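Local atomic coordinates of alpha-glucosidase ([Eubacterium] rectale, PDB entry 6PNR), a protein that probably hydrolyses alpha-glycosidic linkages to release sulfoquinovose, the sulfonated sugar of sulfolipids, as a glycoside hydrolase family 31 sulfoquinovosidase. Residues Asn500-Glu505 with Asn531-Asp536; Val461-His466 with Tyr605-His610; Met541-Arg546 with Ala639-Thr644; Met513-Pro518 with Val548-Met553. One frame throughout, in Å; residues are numbered along the deposited sequence.

Overall arrangement
The four contacts sit in one region, their centres 11 to 20 Å apart, around helices 504-514 and 538-568. Contacts 1 and 4 lie within the family 31 barrel range and use the two ends of helix 504-514; along the chain their segments alternate, and contact 1 closes before contact 3 opens. Contacts 2 and 3 tie that range to the C-terminal domain: contact 2 through the loop 461-466, contact 3 through helix 538-568, which contact 4 also uses. Contacts 2 and 3 touch where His610 meets Ala639 and Glu640; contact 1 meets contact 2 through Glu505 and Asp608. The Arg502 side chain of contact 1 is about 9 Å from the bound inhibitor.

Contact 1: Asn500-Glu505 with Asn531-Asp536; sequences NTRTKE and NFQYYD
Arg502 NH1 serves two acceptors of the segment 531-536. It donates to Phe532 O at 2.8 Å, approaching nearly along the C=O axis, and makes a weak bond to Gln533 OE1, whose amide plane stands 85° from the guanidinium. Gln533 NE2 donates to Glu524 O, which helps to hold that amide. A bend at chi3 (-63°) turns NE back, and NE and NH2 are taken up by Gly492 O and Gly493 O, leaving the guanidinium little freedom to turn. The Asn531 side chain takes a bond from the backbone, Arg502 N to OD1 at 2.6 Å, and Phe532 N to Arg502 O at 3.3 Å joins the backbones. Beyond the arginine, the Phe532 ring lies over the start of the helix, with Lys504 CA 3.6 Å from its centroid in a CH-pi contact, while Lys504 CB rests near CE1. An alanine at Phe532 would probably leave Lys504 without its aromatic cover and open a gap beside Phe507 and Thr540. Lys504 NZ turns away to Asp537 and Asp539. Thr503 is the N-cap of helix 504-514; through Arg502 and Phe532 the contact joins the start of that helix to the loop leading into helix 538-568.

Contact 2: Val461-His466 with Tyr605-His610; sequences VDFTIH and YEQDKH. With SO4 (sulfate ion), chain G.
In the seam between the family 31 barrel and the C-terminal domain, Phe463 packs against the backbone of Tyr605-Gln607. Its loop follows closely on Asp458, which lines the inhibitor pocket. The first torsion (chi1 -73°) sets CG anti to the carbonyl carbon, 3.8 Å from Tyr605 O. Beyond it the ring lies against the peptide between Glu606 and Gln607: Gln607 N stands 3.8 Å above the ring centre, and Glu606 C lies over the same face toward the rim. Gln607 CB touches Phe463 CE2 at 3.6 Å, while Tyr605 O approaches Phe463 CD1 at 3.3 Å from an oblique direction. Leu506 and Arg509 of helix 504-514 also pack on the phenylalanine side chain, so an alanine at Phe463 would probably open a gap between that helix and the Glu606-Gln607 peptide. A second, smaller touch is made by Ile465 CD1 at Tyr605 CE1, 3.5 Å apart. The Phe463 loop is shaped by an Asx turn, Asp462 OD1 accepting both the N and the OG1 of Thr464 from one face of its carboxylate. Farther along the other loop, a sulfate, probably from the crystallisation liquor, is held by His610 N and Glu611 N. Between the two segments no direct hydrogen bond forms: water 1 donates to Thr464 O at 3.1 Å and to Tyr605 O at 2.9 Å, so these two loops meet through van der Waals packing and a bridging water, with a direct bond from Asp608 N going to Glu505 beside them.

Contact 3: Met541-Arg546 with Ala639-Thr644; sequences MERLAR and AELGYT
Arg546 and Arg543, one helical turn apart, both reach for carbonyls of the same beta turn. Arg546 NH1 donates to Gly642 O at 2.7 Å, with the oxygen in the guanidinium plane, and NH2 adds a weak bond to the same atom. NH2 also sits over the face of Tyr643, offset toward the rim, 3.3 Å from CE1. The result is a cation-pi contact in which Arg546 CZ is 4.5 Å from the ring centroid, although the two planes are inclined by 47°. Arg543 NH1 donates to Leu641 O at 3.2 Å, coming from above the carbonyl plane. Water 2 gives that oxygen a second bond at 2.6 Å.

One shell out, each group is positioned by others. Arg543 NE forms a salt bridge with Asp539. Arg546 NH2 bonds to Tyr665 O, and its guanidinium also makes a cation-pi contact with Trp625, which meets Tyr643 edge-to-face. The acceptors are presented by a type II turn from Glu640 to Tyr643, closed by Tyr643 N to Glu640 O at 2.9 Å. Gly642 takes a positive phi of 100°, where a side chain would run into the preceding carbonyl oxygen and crowd Arg546 NH1. Glu512 of helix 504-514 accepts from Gly642 N, so the turn, which links strands 633-638 and 646-649, is held by both that helix and helix 538-568.

Contact 4: Met513-Pro518 with Val548-Met553; sequences MAMFTP and VDVYTM
The Tyr551 ring meets segment 513-518 through its edge, with three backbone oxygens lying near its plane. Met515 O is 3.7 Å from CD1, Thr517 O is 3.5 Å from CE1, and Pro518 O takes a hydrogen bond of 2.8 Å from OH. That donor stands above the carbonyl plane of Pro518, 42° out of it, and OH has a further, weak partner in Val238 O. Nearer the helix, Tyr551 CB touches Met515 CB at 4.0 Å. The methionine places CG between its backbone N and carbonyl carbon (chi1 63°) and then runs extended, bringing SD to 3.8 Å from Val550 CG1. Trp625 and Thr644 also pack on this side chain.

A type I turn from Ala514 to Thr517 shapes the chain that carries two of these oxygens. Thr517 OG1 pins it by donating to Ala514 O at 2.7 Å, in the carbonyl plane and on a lone pair. On helix 538-568, Asp549 forms salt bridges with Lys664 and Lys266.

All five touching residues are buried, and Tyr551 OH makes the one hydrogen bond across the two segments. The bond at OH is likely to hold the far end of the ring in place, while the carbonyl oxygens of Met515 and Thr517, beside weakly polarised ring C-H groups, may favour its orientation; Met515 and Val550 add purely apolar contact.

Contact 1: Asn500-Glu505 with Asn531-Asp536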
# COMPACT_ATOMS: atom_id res chain seq x y z
N ASN A 500 18.01 8.93 12.95
CA ASN A 500 18.41 9.87 11.91
C ASN A 500 18.65 11.23 12.55
O ASN A 500 17.70 11.90 12.96
CB ASN A 500 17.32 9.94 10.84
CG ASN A 500 17.76 10.68 9.60
OD1 ASN A 500 18.94 10.67 9.24
ND2 ASN A 500 16.81 11.31 8.91
N THR A 501 19.92 11.63 12.66
CA THR A 501 20.27 12.90 13.29
C THR A 501 21.12 13.73 12.34
O THR A 501 21.86 13.19 11.50
CB THR A 501 21.04 12.71 14.63
OG1 THR A 501 22.21 11.90 14.42
CG2 THR A 501 20.14 12.06 15.70
N ARG A 502 20.99 15.05 12.47
CA ARG A 502 21.65 15.99 11.57
C ARG A 502 23.15 15.97 11.79
O ARG A 502 23.63 15.96 12.93
CB ARG A 502 21.12 17.40 11.82
CG ARG A 502 21.73 18.48 10.93
CD ARG A 502 21.35 19.87 11.45
NE ARG A 502 19.91 20.10 11.39
CZ ARG A 502 19.24 20.85 12.27
NH1 ARG A 502 19.88 21.41 13.29
NH2 ARG A 502 17.93 21.04 12.14
N THR A 503 23.91 16.00 10.69
CA THR A 503 25.36 16.09 10.72
C THR A 503 25.84 17.47 10.29
O THR A 503 25.10 18.24 9.66
CB THR A 503 26.02 15.05 9.81
OG1 THR A 503 25.72 15.38 8.45
CG2 THR A 503 25.55 13.62 10.13
N LYS A 504 27.09 17.78 10.65
CA LYS A 504 27.73 19.01 10.23
C LYS A 504 27.73 19.15 8.71
O LYS A 504 27.40 20.21 8.17
CB LYS A 504 29.17 19.06 10.76
CG LYS A 504 30.04 20.18 10.16
CD LYS A 504 31.47 20.13 10.76
CE LYS A 504 32.40 21.12 10.07
NZ LYS A 504 33.64 21.37 10.88
N GLU A 505 28.11 18.08 8.01
CA GLU A 505 28.21 18.17 6.56
C GLU A 505 26.85 18.51 5.95
O GLU A 505 26.76 19.31 5.00
CB GLU A 505 28.74 16.85 5.98
CG GLU A 505 28.93 16.87 4.46
CD GLU A 505 29.06 15.48 3.85
OE1 GLU A 505 28.76 14.50 4.56
OE2 GLU A 505 29.43 15.37 2.66
N ASN A 531 21.03 16.74 17.95
CA ASN A 531 21.27 17.02 16.54
C ASN A 531 22.28 18.15 16.42
O ASN A 531 22.31 19.06 17.24
CB ASN A 531 19.99 17.41 15.82
CG ASN A 531 19.16 16.21 15.46
OD1 ASN A 531 19.26 15.71 14.35
ND2 ASN A 531 18.37 15.72 16.42
N PHE A 532 23.11 18.07 15.38
CA PHE A 532 24.08 19.12 15.12
C PHE A 532 23.39 20.48 15.01
O PHE A 532 22.36 20.61 14.35
CB PHE A 532 24.84 18.83 13.82
CG PHE A 532 25.83 19.90 13.45
CD1 PHE A 532 27.10 19.89 13.98
CD2 PHE A 532 25.48 20.91 12.57
CE1 PHE A 532 28.02 20.85 13.64
CE2 PHE A 532 26.39 21.90 12.22
CZ PHE A 532 27.67 21.87 12.75
N GLN A 533 23.96 21.47 15.69
CA GLN A 533 23.59 22.88 15.52
C GLN A 533 24.82 23.66 15.09
O GLN A 533 25.93 23.37 15.54
CB GLN A 533 23.04 23.48 16.81
CG GLN A 533 22.00 22.62 17.52
CD GLN A 533 20.73 22.46 16.70
OE1 GLN A 533 20.49 23.20 15.74
NE2 GLN A 533 19.91 21.48 17.07
N TYR A 534 24.63 24.65 14.20
CA TYR A 534 25.77 25.40 13.69
C TYR A 534 26.63 25.97 14.81
O TYR A 534 27.86 26.06 14.66
CB TYR A 534 25.30 26.54 12.77
CG TYR A 534 24.71 27.76 13.48
CD1 TYR A 534 25.52 28.78 13.95
CD2 TYR A 534 23.33 27.89 13.64
CE1 TYR A 534 24.98 29.90 14.59
CE2 TYR A 534 22.78 28.99 14.28
CZ TYR A 534 23.62 30.00 14.74
OH TYR A 534 23.10 31.09 15.38
N TYR A 535 26.02 26.37 15.93
CA TYR A 535 26.76 26.96 17.03
C TYR A 535 27.49 25.93 17.89
O TYR A 535 28.10 26.31 18.89
CB TYR A 535 25.82 27.80 17.90
CG TYR A 535 24.52 27.14 18.31
CD1 TYR A 535 24.48 26.20 19.34
CD2 TYR A 535 23.32 27.48 17.71
CE1 TYR A 535 23.29 25.60 19.73
CE2 TYR A 535 22.12 26.89 18.08
CZ TYR A 535 22.10 25.96 19.10
OH TYR A 535 20.91 25.39 19.47
N ASP A 536 27.44 24.65 17.52
CA ASP A 536 28.19 23.61 18.20
C ASP A 536 29.66 23.59 17.80
O ASP A 536 30.46 22.98 18.50
CB ASP A 536 27.63 22.22 17.89
CG ASP A 536 26.28 21.94 18.56
OD1 ASP A 536 25.86 22.70 19.47
OD2 ASP A 536 25.64 20.94 18.16

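Contact 2: Val461-His466 with Tyr605-His610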
# COMPACT_ATOMS: atom_id res chain seq x y z
N VAL A 461 16.40 15.27 8.45
CA VAL A 461 17.75 15.80 8.54
C VAL A 461 18.72 14.88 7.81
O VAL A 461 19.67 14.36 8.41
CB VAL A 461 18.15 16.01 10.02
CG1 VAL A 461 17.37 17.17 10.61
CG2 VAL A 461 17.90 14.72 10.86
N ASP A 462 18.55 14.71 6.50
CA ASP A 462 19.44 13.82 5.76
C ASP A 462 19.53 14.24 4.30
O ASP A 462 18.96 15.25 3.87
CB ASP A 462 18.99 12.35 5.90
CG ASP A 462 17.58 12.10 5.41
OD1 ASP A 462 17.20 12.69 4.37
OD2 ASP A 462 16.86 11.28 6.05
N PHE A 463 20.29 13.45 3.53
CA PHE A 463 20.54 13.66 2.11
C PHE A 463 19.67 12.75 1.24
O PHE A 463 20.06 12.44 0.11
CB PHE A 463 22.01 13.37 1.76
CG PHE A 463 23.02 14.41 2.22
CD1 PHE A 463 23.13 15.62 1.58
CD2 PHE A 463 23.90 14.12 3.25
CE1 PHE A 463 24.07 16.56 1.99
CE2 PHE A 463 24.85 15.04 3.66
CZ PHE A 463 24.94 16.26 3.04
N THR A 464 18.55 12.27 1.76
CA THR A 464 17.76 11.35 0.97
C THR A 464 17.04 12.11 -0.14
O THR A 464 16.86 13.34 -0.08
CB THR A 464 16.75 10.58 1.82
OG1 THR A 464 15.80 11.50 2.40
CG2 THR A 464 17.45 9.78 2.91
N ILE A 465 16.62 11.36 -1.16
CA ILE A 465 16.00 11.99 -2.33
C ILE A 465 14.59 12.47 -1.98
O ILE A 465 14.20 13.60 -2.31
CB ILE A 465 15.97 11.01 -3.51
CG1 ILE A 465 17.36 10.84 -4.13
CG2 ILE A 465 14.97 11.48 -4.56
CD1 ILE A 465 17.97 12.14 -4.59
N HIS A 466 13.81 11.62 -1.33
CA HIS A 466 12.40 11.90 -1.14
C HIS A 466 12.09 12.67 0.13
O HIS A 466 10.97 13.17 0.27
CB HIS A 466 11.59 10.59 -1.17
CG HIS A 466 11.59 9.93 -2.51
ND1 HIS A 466 10.92 10.45 -3.60
CD2 HIS A 466 12.18 8.79 -2.95
CE1 HIS A 466 11.10 9.67 -4.64
NE2 HIS A 466 11.87 8.66 -4.28
N TYR A 605 23.57 17.40 -3.35
CA TYR A 605 22.57 16.87 -2.45
C TYR A 605 22.94 15.49 -1.93
O TYR A 605 22.08 14.77 -1.42
CB TYR A 605 21.19 16.86 -3.11
CG TYR A 605 21.05 16.02 -4.38
CD1 TYR A 605 20.98 14.63 -4.32
CD2 TYR A 605 20.96 16.63 -5.64
CE1 TYR A 605 20.84 13.86 -5.48
CE2 TYR A 605 20.81 15.87 -6.80
CZ TYR A 605 20.76 14.49 -6.71
OH TYR A 605 20.61 13.74 -7.86
N GLU A 606 24.22 15.09 -2.04
CA GLU A 606 24.69 13.81 -1.52
C GLU A 606 25.89 14.05 -0.62
O GLU A 606 26.61 15.04 -0.75
CB GLU A 606 25.07 12.84 -2.65
CG GLU A 606 23.92 12.44 -3.55
CD GLU A 606 24.38 11.75 -4.83
OE1 GLU A 606 25.56 11.93 -5.21
OE2 GLU A 606 23.58 11.03 -5.45
N GLN A 607 26.13 13.10 0.29
CA GLN A 607 27.25 13.21 1.21
C GLN A 607 28.55 12.74 0.56
O GLN A 607 28.55 12.04 -0.46
CB GLN A 607 26.98 12.39 2.48
CG GLN A 607 27.00 10.89 2.27
CD GLN A 607 26.85 10.13 3.58
OE1 GLN A 607 25.80 10.18 4.21
NE2 GLN A 607 27.90 9.45 3.98
N ASP A 608 29.67 13.14 1.17
CA ASP A 608 31.00 12.65 0.78
C ASP A 608 31.34 13.01 -0.67
O ASP A 608 31.98 12.24 -1.38
CB ASP A 608 31.13 11.14 0.99
CG ASP A 608 31.02 10.74 2.46
OD1 ASP A 608 31.32 11.58 3.34
OD2 ASP A 608 30.62 9.59 2.72
N LYS A 609 30.94 14.20 -1.11
CA LYS A 609 31.20 14.63 -2.47
C LYS A 609 32.33 15.64 -2.51
O LYS A 609 32.44 16.50 -1.62
CB LYS A 609 29.94 15.23 -3.11
CG LYS A 609 28.95 14.17 -3.55
CD LYS A 609 29.62 13.32 -4.60
CE LYS A 609 28.73 12.22 -5.10
NZ LYS A 609 29.41 11.53 -6.23
N HIS A 610 33.18 15.53 -3.53
CA HIS A 610 34.20 16.52 -3.81
C HIS A 610 34.08 17.10 -5.21
O HIS A 610 34.73 18.11 -5.51
CB HIS A 610 35.60 15.92 -3.62
CG HIS A 610 35.79 15.31 -2.27
ND1 HIS A 610 36.34 16.00 -1.21
CD2 HIS A 610 35.46 14.08 -1.79
CE1 HIS A 610 36.36 15.22 -0.14
NE2 HIS A 610 35.83 14.05 -0.47
S SO4 G . 33.71 12.49 -5.77
O1 SO4 G . 33.60 12.33 -7.22
O2 SO4 G . 32.91 11.44 -5.12
O3 SO4 G . 33.18 13.79 -5.37
O4 SO4 G . 35.12 12.42 -5.37
O HOH W 1 19.32 15.09 -0.64

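Contact 3: Met541-Arg546 with Ala639-Thr644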
# COMPACT_ATOMS: atom_id res chain seq x y z
N MET A 541 30.89 27.74 12.26
CA MET A 541 30.53 29.15 12.36
C MET A 541 31.40 30.01 11.46
O MET A 541 30.93 30.99 10.86
CB MET A 541 30.60 29.60 13.82
CG MET A 541 29.46 29.06 14.63
SD MET A 541 29.36 29.69 16.30
CE MET A 541 30.56 28.64 17.09
N GLU A 542 32.68 29.65 11.32
CA GLU A 542 33.54 30.39 10.40
C GLU A 542 33.10 30.19 8.96
O GLU A 542 33.07 31.14 8.17
CB GLU A 542 34.99 29.94 10.59
CG GLU A 542 35.55 30.26 11.97
CD GLU A 542 36.79 29.43 12.32
OE1 GLU A 542 37.43 28.91 11.37
OE2 GLU A 542 37.12 29.30 13.52
N ARG A 543 32.73 28.95 8.60
CA ARG A 543 32.22 28.67 7.26
C ARG A 543 30.90 29.39 7.00
O ARG A 543 30.68 29.94 5.92
CB ARG A 543 32.05 27.16 7.07
CG ARG A 543 33.34 26.39 6.87
CD ARG A 543 33.06 24.90 6.93
NE ARG A 543 34.23 24.08 6.65
CZ ARG A 543 34.62 23.76 5.42
NH1 ARG A 543 33.93 24.19 4.38
NH2 ARG A 543 35.70 23.01 5.24
N LEU A 544 29.99 29.35 7.97
CA LEU A 544 28.69 29.97 7.80
C LEU A 544 28.83 31.49 7.61
O LEU A 544 28.10 32.10 6.82
CB LEU A 544 27.79 29.64 9.00
CG LEU A 544 26.35 30.14 8.97
CD1 LEU A 544 25.66 29.61 7.73
CD2 LEU A 544 25.64 29.67 10.23
N ALA A 545 29.77 32.10 8.33
CA ALA A 545 30.05 33.53 8.13
C ALA A 545 30.33 33.83 6.66
O ALA A 545 29.81 34.81 6.11
CB ALA A 545 31.23 33.96 8.99
N ARG A 546 31.14 33.00 6.01
CA ARG A 546 31.41 33.18 4.59
C ARG A 546 30.14 33.00 3.75
O ARG A 546 29.84 33.83 2.89
CB ARG A 546 32.50 32.21 4.14
CG ARG A 546 32.58 31.99 2.63
CD ARG A 546 33.75 31.09 2.30
NE ARG A 546 33.87 30.80 0.88
CZ ARG A 546 33.13 29.91 0.23
NH1 ARG A 546 32.18 29.21 0.88
NH2 ARG A 546 33.33 29.72 -1.06
N ALA A 639 33.72 20.66 -6.30
CA ALA A 639 32.58 21.08 -5.49
C ALA A 639 32.84 20.69 -4.03
O ALA A 639 32.06 19.98 -3.40
CB ALA A 639 31.29 20.47 -6.03
N GLU A 640 33.96 21.15 -3.49
CA GLU A 640 34.23 20.94 -2.08
C GLU A 640 33.22 21.70 -1.23
O GLU A 640 32.49 22.58 -1.71
CB GLU A 640 35.66 21.36 -1.73
CG GLU A 640 36.77 20.74 -2.61
CD GLU A 640 37.05 19.27 -2.31
OE1 GLU A 640 36.56 18.71 -1.29
OE2 GLU A 640 37.79 18.65 -3.11
N LEU A 641 33.17 21.33 0.05
CA LEU A 641 32.27 21.96 1.01
C LEU A 641 32.47 23.47 0.99
O LEU A 641 33.58 23.96 1.18
CB LEU A 641 32.54 21.39 2.40
CG LEU A 641 31.37 21.15 3.35
CD1 LEU A 641 30.14 20.70 2.61
CD2 LEU A 641 31.78 20.12 4.38
N GLY A 642 31.38 24.20 0.72
CA GLY A 642 31.44 25.65 0.62
C GLY A 642 31.49 26.18 -0.80
O GLY A 642 31.42 27.40 -0.99
N TYR A 643 31.58 25.31 -1.80
CA TYR A 643 31.75 25.74 -3.19
C TYR A 643 30.60 25.18 -4.02
O TYR A 643 30.78 24.27 -4.84
CB TYR A 643 33.13 25.31 -3.70
CG TYR A 643 34.22 26.01 -2.91
CD1 TYR A 643 34.70 27.26 -3.31
CD2 TYR A 643 34.73 25.45 -1.75
CE1 TYR A 643 35.68 27.91 -2.57
CE2 TYR A 643 35.71 26.10 -1.01
CZ TYR A 643 36.18 27.33 -1.43
OH TYR A 643 37.15 27.97 -0.70
N THR A 644 29.41 25.73 -3.80
CA THR A 644 28.21 25.31 -4.51
C THR A 644 28.48 25.27 -6.02
O THR A 644 29.10 26.19 -6.56
CB THR A 644 27.06 26.29 -4.24
OG1 THR A 644 27.07 26.65 -2.85
CG2 THR A 644 25.72 25.68 -4.61
O HOH W 2 35.97 23.28 1.90

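Contact 4: Met513-Pro518 with Val548-Met553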
# COMPACT_ATOMS: atom_id res chain seq x y z
N MET A 513 23.39 25.90 -0.41
CA MET A 513 22.26 26.06 -1.33
C MET A 513 21.41 27.26 -0.94
O MET A 513 21.03 28.07 -1.81
CB MET A 513 21.39 24.79 -1.33
CG MET A 513 20.00 25.01 -1.94
SD MET A 513 19.01 23.51 -2.11
CE MET A 513 18.53 23.23 -0.40
N ALA A 514 21.14 27.40 0.36
CA ALA A 514 20.23 28.43 0.85
C ALA A 514 20.73 29.84 0.53
O ALA A 514 19.91 30.76 0.38
CB ALA A 514 20.03 28.28 2.36
N MET A 515 22.05 30.04 0.41
CA MET A 515 22.52 31.38 0.08
C MET A 515 22.15 31.78 -1.34
O MET A 515 22.23 32.97 -1.66
CB MET A 515 24.03 31.50 0.29
CG MET A 515 24.89 30.62 -0.60
SD MET A 515 26.64 30.76 -0.12
CE MET A 515 27.44 29.79 -1.40
N PHE A 516 21.72 30.85 -2.18
CA PHE A 516 21.15 31.17 -3.49
C PHE A 516 19.63 31.04 -3.48
O PHE A 516 19.05 30.49 -4.41
CB PHE A 516 21.76 30.28 -4.58
CG PHE A 516 23.24 30.43 -4.74
CD1 PHE A 516 23.78 31.51 -5.44
CD2 PHE A 516 24.10 29.48 -4.20
CE1 PHE A 516 25.15 31.64 -5.59
CE2 PHE A 516 25.48 29.61 -4.34
CZ PHE A 516 26.00 30.70 -5.04
N THR A 517 18.98 31.50 -2.41
CA THR A 517 17.53 31.58 -2.29
C THR A 517 17.21 32.93 -1.67
O THR A 517 18.13 33.61 -1.20
CB THR A 517 16.97 30.42 -1.44
OG1 THR A 517 17.30 30.63 -0.06
CG2 THR A 517 17.50 29.05 -1.90
N PRO A 518 15.94 33.37 -1.63
CA PRO A 518 15.64 34.71 -1.09
C PRO A 518 15.88 34.90 0.41
O PRO A 518 15.97 36.06 0.83
CB PRO A 518 14.15 34.90 -1.42
CG PRO A 518 13.88 33.96 -2.54
CD PRO A 518 14.76 32.77 -2.28
N VAL A 548 26.98 33.30 4.57
CA VAL A 548 26.02 34.37 4.78
C VAL A 548 26.53 35.66 4.14
O VAL A 548 25.76 36.43 3.57
CB VAL A 548 25.74 34.53 6.28
CG1 VAL A 548 24.99 35.81 6.57
CG2 VAL A 548 24.97 33.29 6.80
N ASP A 549 27.84 35.91 4.22
CA ASP A 549 28.41 37.08 3.54
C ASP A 549 28.15 37.01 2.04
O ASP A 549 27.73 38.00 1.44
CB ASP A 549 29.90 37.20 3.84
CG ASP A 549 30.50 38.54 3.40
OD1 ASP A 549 29.74 39.52 3.24
OD2 ASP A 549 31.73 38.61 3.22
N VAL A 550 28.34 35.83 1.43
CA VAL A 550 28.01 35.67 0.02
C VAL A 550 26.55 36.04 -0.24
O VAL A 550 26.24 36.74 -1.21
CB VAL A 550 28.32 34.23 -0.45
CG1 VAL A 550 27.74 33.99 -1.83
CG2 VAL A 550 29.82 34.00 -0.47
N TYR A 551 25.64 35.58 0.62
CA TYR A 551 24.23 35.94 0.48
C TYR A 551 24.05 37.45 0.47
O TYR A 551 23.33 37.99 -0.38
CB TYR A 551 23.41 35.28 1.59
CG TYR A 551 21.99 35.78 1.73
CD1 TYR A 551 20.97 35.32 0.89
CD2 TYR A 551 21.65 36.67 2.74
CE1 TYR A 551 19.67 35.76 1.05
CE2 TYR A 551 20.36 37.12 2.89
CZ TYR A 551 19.37 36.67 2.05
OH TYR A 551 18.09 37.12 2.23
N THR A 552 24.70 38.16 1.39
CA THR A 552 24.56 39.62 1.39
C THR A 552 25.18 40.24 0.14
O THR A 552 24.66 41.23 -0.38
CB THR A 552 25.16 40.24 2.65
OG1 THR A 552 26.57 40.01 2.69
CG2 THR A 552 24.49 39.65 3.89
N MET A 553 26.30 39.69 -0.35
CA MET A 553 26.90 40.23 -1.57
C MET A 553 26.00 40.03 -2.78
O MET A 553 25.98 40.88 -3.69
CB MET A 553 28.28 39.59 -1.79
CG MET A 553 29.28 39.94 -0.71
SD MET A 553 30.81 39.01 -0.86
CE MET A 553 31.50 39.76 -2.35